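Local coordinates for substrate-binding protein (Synechococcus sp., PDB 6WPN), which probably binds an oligosaccharide or related sugar in the periplasm of a marine cyanobacterium, as the substrate-binding component of a transport system, at residues R144-N149 with L258-S263; Y171-R176 with E234-R239; G183-V188 with Q246-E251. One frame throughout, in Å; residues are numbered along the deposited sequence.

Contact 1: R144-N149 with L258-S263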
# COMPACT_ATOMS: atom_id res chain seq x y z
N ARG A 144 3.94 6.24 0.56
CA ARG A 144 3.36 6.94 1.70
C ARG A 144 4.43 7.69 2.48
O ARG A 144 5.54 7.19 2.69
CB ARG A 144 2.61 5.98 2.61
CG ARG A 144 3.46 4.98 3.34
CD ARG A 144 2.62 4.14 4.28
NE ARG A 144 3.43 3.09 4.88
CZ ARG A 144 3.52 1.85 4.41
NH1 ARG A 144 2.85 1.51 3.32
NH2 ARG A 144 4.29 0.96 5.02
N LEU A 145 4.10 8.91 2.88
CA LEU A 145 5.01 9.76 3.64
C LEU A 145 4.61 9.78 5.11
O LEU A 145 3.66 9.12 5.54
CB LEU A 145 5.01 11.17 3.06
CG LEU A 145 5.19 11.28 1.54
CD1 LEU A 145 4.89 12.70 1.09
CD2 LEU A 145 6.59 10.86 1.13
N SER A 146 5.38 10.53 5.90
CA SER A 146 5.04 10.81 7.29
C SER A 146 4.44 12.21 7.36
O SER A 146 5.14 13.20 7.16
CB SER A 146 6.27 10.71 8.20
OG SER A 146 6.73 9.37 8.30
N LEU A 147 3.13 12.29 7.59
CA LEU A 147 2.48 13.57 7.84
C LEU A 147 2.65 13.92 9.31
O LEU A 147 2.09 13.25 10.19
CB LEU A 147 1.02 13.52 7.44
CG LEU A 147 0.77 13.13 5.97
CD1 LEU A 147 -0.71 13.18 5.63
CD2 LEU A 147 1.57 14.02 5.04
N VAL A 148 3.44 14.96 9.61
CA VAL A 148 3.84 15.28 10.97
C VAL A 148 3.11 16.54 11.43
O VAL A 148 3.19 17.59 10.78
CB VAL A 148 5.36 15.46 11.07
CG1 VAL A 148 5.75 15.98 12.44
CG2 VAL A 148 6.05 14.14 10.78
N ASN A 149 2.42 16.43 12.57
CA ASN A 149 1.81 17.59 13.21
C ASN A 149 2.90 18.37 13.93
O ASN A 149 3.32 18.01 15.04
CB ASN A 149 0.71 17.14 14.18
CG ASN A 149 -0.08 18.31 14.75
OD1 ASN A 149 0.49 19.28 15.24
ND2 ASN A 149 -1.40 18.20 14.68
N LEU A 258 -2.93 12.88 16.98
CA LEU A 258 -1.89 12.00 16.47
C LEU A 258 -0.78 12.87 15.88
O LEU A 258 -1.04 13.69 14.99
CB LEU A 258 -2.45 11.04 15.42
CG LEU A 258 -1.54 9.94 14.88
CD1 LEU A 258 -1.01 9.09 16.02
CD2 LEU A 258 -2.28 9.07 13.87
N ALA A 259 0.45 12.69 16.36
CA ALA A 259 1.55 13.54 15.93
C ALA A 259 2.08 13.15 14.55
O ALA A 259 2.50 14.01 13.78
CB ALA A 259 2.69 13.51 16.95
N LEU A 260 2.07 11.86 14.22
CA LEU A 260 2.57 11.39 12.93
C LEU A 260 1.54 10.45 12.33
O LEU A 260 1.08 9.51 12.99
CB LEU A 260 3.92 10.69 13.07
CG LEU A 260 4.65 10.25 11.79
CD1 LEU A 260 6.16 10.23 12.01
CD2 LEU A 260 4.19 8.88 11.33
N LEU A 261 1.21 10.67 11.06
CA LEU A 261 0.27 9.85 10.31
C LEU A 261 0.95 9.37 9.04
O LEU A 261 1.39 10.18 8.23
CB LEU A 261 -1.00 10.65 9.97
CG LEU A 261 -2.04 9.98 9.08
CD1 LEU A 261 -2.78 8.86 9.81
CD2 LEU A 261 -3.02 11.01 8.54
N ALA A 262 1.04 8.05 8.88
CA ALA A 262 1.63 7.48 7.66
C ALA A 262 0.59 7.56 6.55
O ALA A 262 -0.36 6.79 6.52
CB ALA A 262 2.08 6.05 7.90
N SER A 263 0.77 8.50 5.62
CA SER A 263 -0.22 8.72 4.58
C SER A 263 0.44 9.43 3.40
O SER A 263 1.56 9.95 3.49
CB SER A 263 -1.43 9.49 5.11
OG SER A 263 -2.44 9.64 4.14
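Leu-147 and Leu-261 face each other as a hydrogen-bonded pair of an antiparallel sheet, their side chains on the same face, yet their methyls barely meet: CD1 of Leu-147 lies 4.3 Å from CD2 of Leu-261. The divergence follows from chi1. Leu-147 sets CG beside its backbone N (-57°), which sends CD1 along the sheet to CB of Ser-263, 3.8 Å away, whereas Leu-261 swings CG anti to its own N. On the other face Leu-260 spreads its fork over Ser-146, with CD1 3.8 Å from CB of Ser-146, and crosses Val-148 at a slant to touch CG2. The OG of Ser-146 is held by the carbonyl of Pro-286. Backbone bonds pair Leu-145 with Ser-263 and Leu-147 with Leu-261 in both directions; Asn-149 N adds a nearly straight bond to Ala-259 O (2.7 Å, 168°). Beyond the Leu-145/Ser-263 pair, Arg-144 extends past Ala-262, its CD 4.1 Å from CB of Ala-262, toward a salt bridge with Glu-198. The two strands belong to a mixed sheet with helices packed on it: Leu-261 packs on helix 246-254, Leu-145 on helix 359-374, and Leu-260 on Tyr-171 of helix 168-179.

Contact 2: Y171-R176 with E234-R239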
# COMPACT_ATOMS: atom_id res chain seq x y z
N TYR A 171 10.87 8.88 20.75
CA TYR A 171 9.97 9.91 20.23
C TYR A 171 8.57 9.74 20.79
O TYR A 171 7.95 10.70 21.26
CB TYR A 171 9.96 9.85 18.70
CG TYR A 171 8.68 10.31 18.04
CD1 TYR A 171 8.37 11.66 17.91
CD2 TYR A 171 7.78 9.39 17.51
CE1 TYR A 171 7.21 12.07 17.29
CE2 TYR A 171 6.62 9.79 16.89
CZ TYR A 171 6.34 11.13 16.78
OH TYR A 171 5.17 11.53 16.16
N ALA A 172 8.04 8.51 20.75
CA ALA A 172 6.68 8.25 21.20
C ALA A 172 6.51 8.60 22.68
O ALA A 172 5.47 9.13 23.08
CB ALA A 172 6.30 6.79 20.95
N ARG A 173 7.51 8.28 23.50
CA ARG A 173 7.45 8.63 24.91
C ARG A 173 7.34 10.14 25.10
O ARG A 173 6.51 10.62 25.88
CB ARG A 173 8.66 8.07 25.65
CG ARG A 173 8.66 6.56 25.75
CD ARG A 173 9.68 6.05 26.75
NE ARG A 173 10.98 5.81 26.14
CZ ARG A 173 11.39 4.63 25.68
NH1 ARG A 173 10.58 3.58 25.77
NH2 ARG A 173 12.59 4.51 25.14
N SER A 174 8.17 10.91 24.37
CA SER A 174 8.15 12.36 24.53
C SER A 174 6.79 12.94 24.17
O SER A 174 6.31 13.87 24.83
CB SER A 174 9.24 13.00 23.66
OG SER A 174 10.52 12.80 24.23
N ILE A 175 6.13 12.38 23.15
CA ILE A 175 4.80 12.85 22.79
C ILE A 175 3.79 12.45 23.86
O ILE A 175 2.93 13.25 24.25
CB ILE A 175 4.39 12.32 21.41
CG1 ILE A 175 5.41 12.74 20.33
CG2 ILE A 175 2.99 12.79 21.05
CD1 ILE A 175 5.31 14.19 19.92
N ARG A 176 3.90 11.22 24.38
CA ARG A 176 2.90 10.71 25.31
C ARG A 176 2.90 11.48 26.62
O ARG A 176 1.84 11.85 27.13
CB ARG A 176 3.13 9.23 25.60
CG ARG A 176 2.38 8.29 24.70
CD ARG A 176 0.92 8.68 24.64
NE ARG A 176 0.12 8.05 25.68
CZ ARG A 176 -1.10 8.43 26.02
NH1 ARG A 176 -1.67 9.46 25.40
NH2 ARG A 176 -1.76 7.79 26.98
N GLU A 234 3.44 -0.11 27.37
CA GLU A 234 3.88 1.09 28.05
C GLU A 234 2.96 2.28 27.84
O GLU A 234 3.32 3.40 28.21
CB GLU A 234 5.30 1.45 27.61
CG GLU A 234 6.35 0.44 28.02
CD GLU A 234 7.75 0.85 27.60
OE1 GLU A 234 7.92 1.98 27.08
OE2 GLU A 234 8.68 0.04 27.80
N GLY A 235 1.78 2.08 27.26
CA GLY A 235 0.85 3.17 27.05
C GLY A 235 1.24 4.14 25.96
O GLY A 235 0.69 5.24 25.89
N LEU A 236 2.17 3.75 25.09
CA LEU A 236 2.68 4.62 24.05
C LEU A 236 1.87 4.57 22.77
O LEU A 236 1.91 5.53 21.99
CB LEU A 236 4.14 4.26 23.74
CG LEU A 236 5.07 4.36 24.95
CD1 LEU A 236 6.50 4.06 24.54
CD2 LEU A 236 4.95 5.71 25.62
N LEU A 237 1.15 3.49 22.54
CA LEU A 237 0.28 3.40 21.38
C LEU A 237 -1.17 3.56 21.80
O LEU A 237 -1.54 3.21 22.92
CB LEU A 237 0.46 2.06 20.68
CG LEU A 237 1.82 1.88 20.01
CD1 LEU A 237 1.88 0.53 19.31
CD2 LEU A 237 2.06 3.02 19.03
N PRO A 238 -2.01 4.10 20.92
CA PRO A 238 -3.45 4.15 21.22
C PRO A 238 -3.98 2.75 21.49
O PRO A 238 -3.58 1.78 20.84
CB PRO A 238 -4.06 4.76 19.95
CG PRO A 238 -2.92 5.47 19.28
CD PRO A 238 -1.70 4.66 19.59
N ARG A 239 -4.88 2.64 22.47
CA ARG A 239 -5.36 1.32 22.84
C ARG A 239 -6.12 0.65 21.71
O ARG A 239 -6.15 -0.58 21.63
CB ARG A 239 -6.24 1.40 24.08
CG ARG A 239 -5.50 1.63 25.38
CD ARG A 239 -6.50 1.71 26.51
NE ARG A 239 -5.88 1.92 27.81
CZ ARG A 239 -6.57 2.21 28.91
NH1 ARG A 239 -5.93 2.38 30.06
NH2 ARG A 239 -7.89 2.34 28.86
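Leu-236 lies against one side of helix 168-179, where its two methyls meet the aliphatic part of Arg-173: CD1 of Leu-236 is 3.5 Å from CG of Arg-173, and the two side chains cross at a slant. CD2 also reaches CG of Arg-176, at 3.8 Å, while Ala-172 supplies a methyl near the root of the leucine. Arg-176 curls round this apolar patch with bends at chi2 and chi3 (-50° and -89°), which bring NE to Gly-235 O at 2.9 Å. The donor arrives almost in line with the carbonyl bond, although the oxygen is tilted from the guanidinium plane and the N-H angle is only 136°. At the exposed margin Arg-173 NH1 and Glu-234 OE1 form a salt bridge at 3.4 Å whose hydrogen bond is weak, the oxygen sitting at the guanidinium edge. Gly-235, with positive phi, is the C-prime residue of a Schellman motif closing helix 219-233, in which Leu-236 N returns to Leu-231 O and Gly-235 N to Tyr-232 O. From that turn the Gly-235 carbonyl faces Arg-176, and Leu-236 lies beside Leu-231. Farther out, Tyr-182 gives Arg-176 a cation-pi partner, and helix 150-155 packs against Tyr-171 and Ile-175 on the same helix.

Contact 3: G183-V188 with Q246-E251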
# COMPACT_ATOMS: atom_id res chain seq x y z
N GLY A 183 2.13 9.37 19.47
CA GLY A 183 3.14 9.63 18.46
C GLY A 183 2.87 8.99 17.12
O GLY A 183 3.24 9.54 16.08
N LEU A 184 2.25 7.81 17.12
CA LEU A 184 1.98 7.10 15.87
C LEU A 184 0.84 6.11 16.10
O LEU A 184 0.39 5.89 17.22
CB LEU A 184 3.23 6.39 15.34
CG LEU A 184 3.67 5.12 16.06
CD1 LEU A 184 4.66 4.35 15.20
CD2 LEU A 184 4.27 5.44 17.43
N PHE A 185 0.39 5.50 15.00
CA PHE A 185 -0.75 4.59 15.02
C PHE A 185 -0.51 3.54 13.95
O PHE A 185 -0.64 3.84 12.76
CB PHE A 185 -2.06 5.34 14.76
CG PHE A 185 -3.31 4.51 14.94
CD1 PHE A 185 -3.62 3.48 14.06
CD2 PHE A 185 -4.18 4.79 15.97
CE1 PHE A 185 -4.77 2.73 14.23
CE2 PHE A 185 -5.33 4.04 16.15
CZ PHE A 185 -5.63 3.01 15.27
N VAL A 186 -0.16 2.32 14.35
CA VAL A 186 -0.01 1.21 13.41
C VAL A 186 -0.98 0.12 13.83
O VAL A 186 -0.89 -0.40 14.95
CB VAL A 186 1.43 0.70 13.35
CG1 VAL A 186 1.54 -0.47 12.38
CG2 VAL A 186 2.38 1.82 12.95
N THR A 187 -1.91 -0.22 12.95
CA THR A 187 -2.96 -1.16 13.29
C THR A 187 -2.43 -2.59 13.31
O THR A 187 -1.52 -2.95 12.56
CB THR A 187 -4.13 -1.05 12.30
OG1 THR A 187 -5.20 -1.89 12.75
CG2 THR A 187 -3.70 -1.48 10.90
N VAL A 188 -3.00 -3.40 14.19
CA VAL A 188 -2.71 -4.82 14.28
C VAL A 188 -3.98 -5.65 14.05
O VAL A 188 -4.06 -6.81 14.44
CB VAL A 188 -1.99 -5.15 15.61
CG1 VAL A 188 -2.91 -4.97 16.79
CG2 VAL A 188 -1.36 -6.54 15.60
N GLN A 246 -6.65 1.94 9.94
CA GLN A 246 -6.06 3.24 9.61
C GLN A 246 -7.10 4.34 9.47
O GLN A 246 -6.74 5.52 9.50
CB GLN A 246 -5.26 3.12 8.31
CG GLN A 246 -3.97 2.33 8.46
CD GLN A 246 -3.04 2.92 9.51
OE1 GLN A 246 -2.82 4.13 9.56
NE2 GLN A 246 -2.50 2.05 10.37
N ARG A 247 -8.38 3.99 9.32
CA ARG A 247 -9.42 5.01 9.33
C ARG A 247 -9.49 5.70 10.68
O ARG A 247 -9.80 6.90 10.75
CB ARG A 247 -10.77 4.38 8.99
CG ARG A 247 -10.86 3.85 7.57
CD ARG A 247 -12.23 3.26 7.28
NE ARG A 247 -12.32 2.69 5.94
CZ ARG A 247 -13.40 2.06 5.47
NH1 ARG A 247 -14.47 1.92 6.23
NH2 ARG A 247 -13.40 1.57 4.23
N ARG A 248 -9.21 4.97 11.76
CA ARG A 248 -9.13 5.60 13.08
C ARG A 248 -7.90 6.49 13.19
O ARG A 248 -7.96 7.56 13.81
CB ARG A 248 -9.13 4.52 14.16
CG ARG A 248 -8.88 5.03 15.57
CD ARG A 248 -9.93 6.02 16.00
NE ARG A 248 -9.73 6.44 17.38
CZ ARG A 248 -10.48 7.33 18.02
NH1 ARG A 248 -11.50 7.91 17.39
NH2 ARG A 248 -10.23 7.64 19.28
N ALA A 249 -6.77 6.06 12.61
CA ALA A 249 -5.59 6.92 12.59
C ALA A 249 -5.88 8.21 11.86
O ALA A 249 -5.52 9.30 12.33
CB ALA A 249 -4.42 6.19 11.93
N ILE A 250 -6.55 8.11 10.71
CA ILE A 250 -7.00 9.29 9.97
C ILE A 250 -7.82 10.20 10.87
O ILE A 250 -7.58 11.41 10.94
CB ILE A 250 -7.81 8.84 8.74
CG1 ILE A 250 -6.88 8.41 7.60
CG2 ILE A 250 -8.86 9.88 8.34
CD1 ILE A 250 -7.58 7.63 6.51
N GLU A 251 -8.77 9.62 11.61
CA GLU A 251 -9.63 10.40 12.49
C GLU A 251 -8.83 11.06 13.61
O GLU A 251 -9.12 12.20 14.00
CB GLU A 251 -10.71 9.50 13.07
CG GLU A 251 -11.71 10.21 13.96
CD GLU A 251 -12.80 9.28 14.46
OE1 GLU A 251 -12.46 8.20 14.99
OE2 GLU A 251 -14.00 9.62 14.33
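Gln-246, in the first turn of helix 246-254, reaches across to the extended chain at Phe-185 and Thr-187, and the contact as a whole is a helix laid against an irregular segment inside the solute-binding protein fold. The side chain bends at chi2 (-58°), which carries its amide back toward residues 185-187. There NE2 of Gln-246 stands 3.5 Å from Phe-185 O and equally far from Thr-187 N. The first spacing does not amount to a hydrogen bond, and the second brings together two donors, so the amide meets the backbone by proximity alone. NE2 also lies at the edge of the Phe-185 ring, with the ring and amide planes almost perpendicular (84°), and it touches the CG2 methyl of Thr-187. The hydroxyl of that threonine is engaged elsewhere, by Gln-244 O and Val-189 N, which fixes the rotation of the side chain and leaves the methyl for the glutamine.

Next in line, Arg-248 offers its aliphatic part to the far end of the ring: CG of Arg-248 is 3.7 Å from CE2 of Phe-185, and the two side chains cross at about a right angle. Two of its guanidinium nitrogens pair with carboxylates: NE with Glu-240, and NH1, in a salt bridge of 2.6 Å, with OE1 of Glu-251, about one turn later in the helix; the oxygen lies in the guanidinium plane, but the nitrogen meets the carboxylate from above its plane.

Ala-249 brings the helix backbone close to Phe-185, which starts toward the helix from its alpha carbon; CG anti to the backbone N (chi1 -172°) lays the ring beside Ala-249. The backbone N of Ala-249 sits over the centre of one ring face, 4.1 Å above the plane, and the CB of Ala-249 comes within 3.5 Å of CD1 of Phe-185.

In the fold
From the N terminus, the chain enters this region along strand 137-149, and contact 1 closes the longest of the three loops by pairing that strand with strand 260-263. Contacts 2 and 3 are both nested inside this loop, yet they cross each other: 171-176 and 183-188 come first, then 234-239 and 246-251 return in the same order. Contact 2 joins helix 168-179 to the turn after helix 219-233; contact 3 joins the following chain to helix 246-254, which is followed, after a short loop, by strand 260-263. Tyr-171 links all three, its OH lying 2.8 Å from Gly-183 O, a probable hydrogen bond, and packing on Ala-259, while Pro-238 rests on Phe-185.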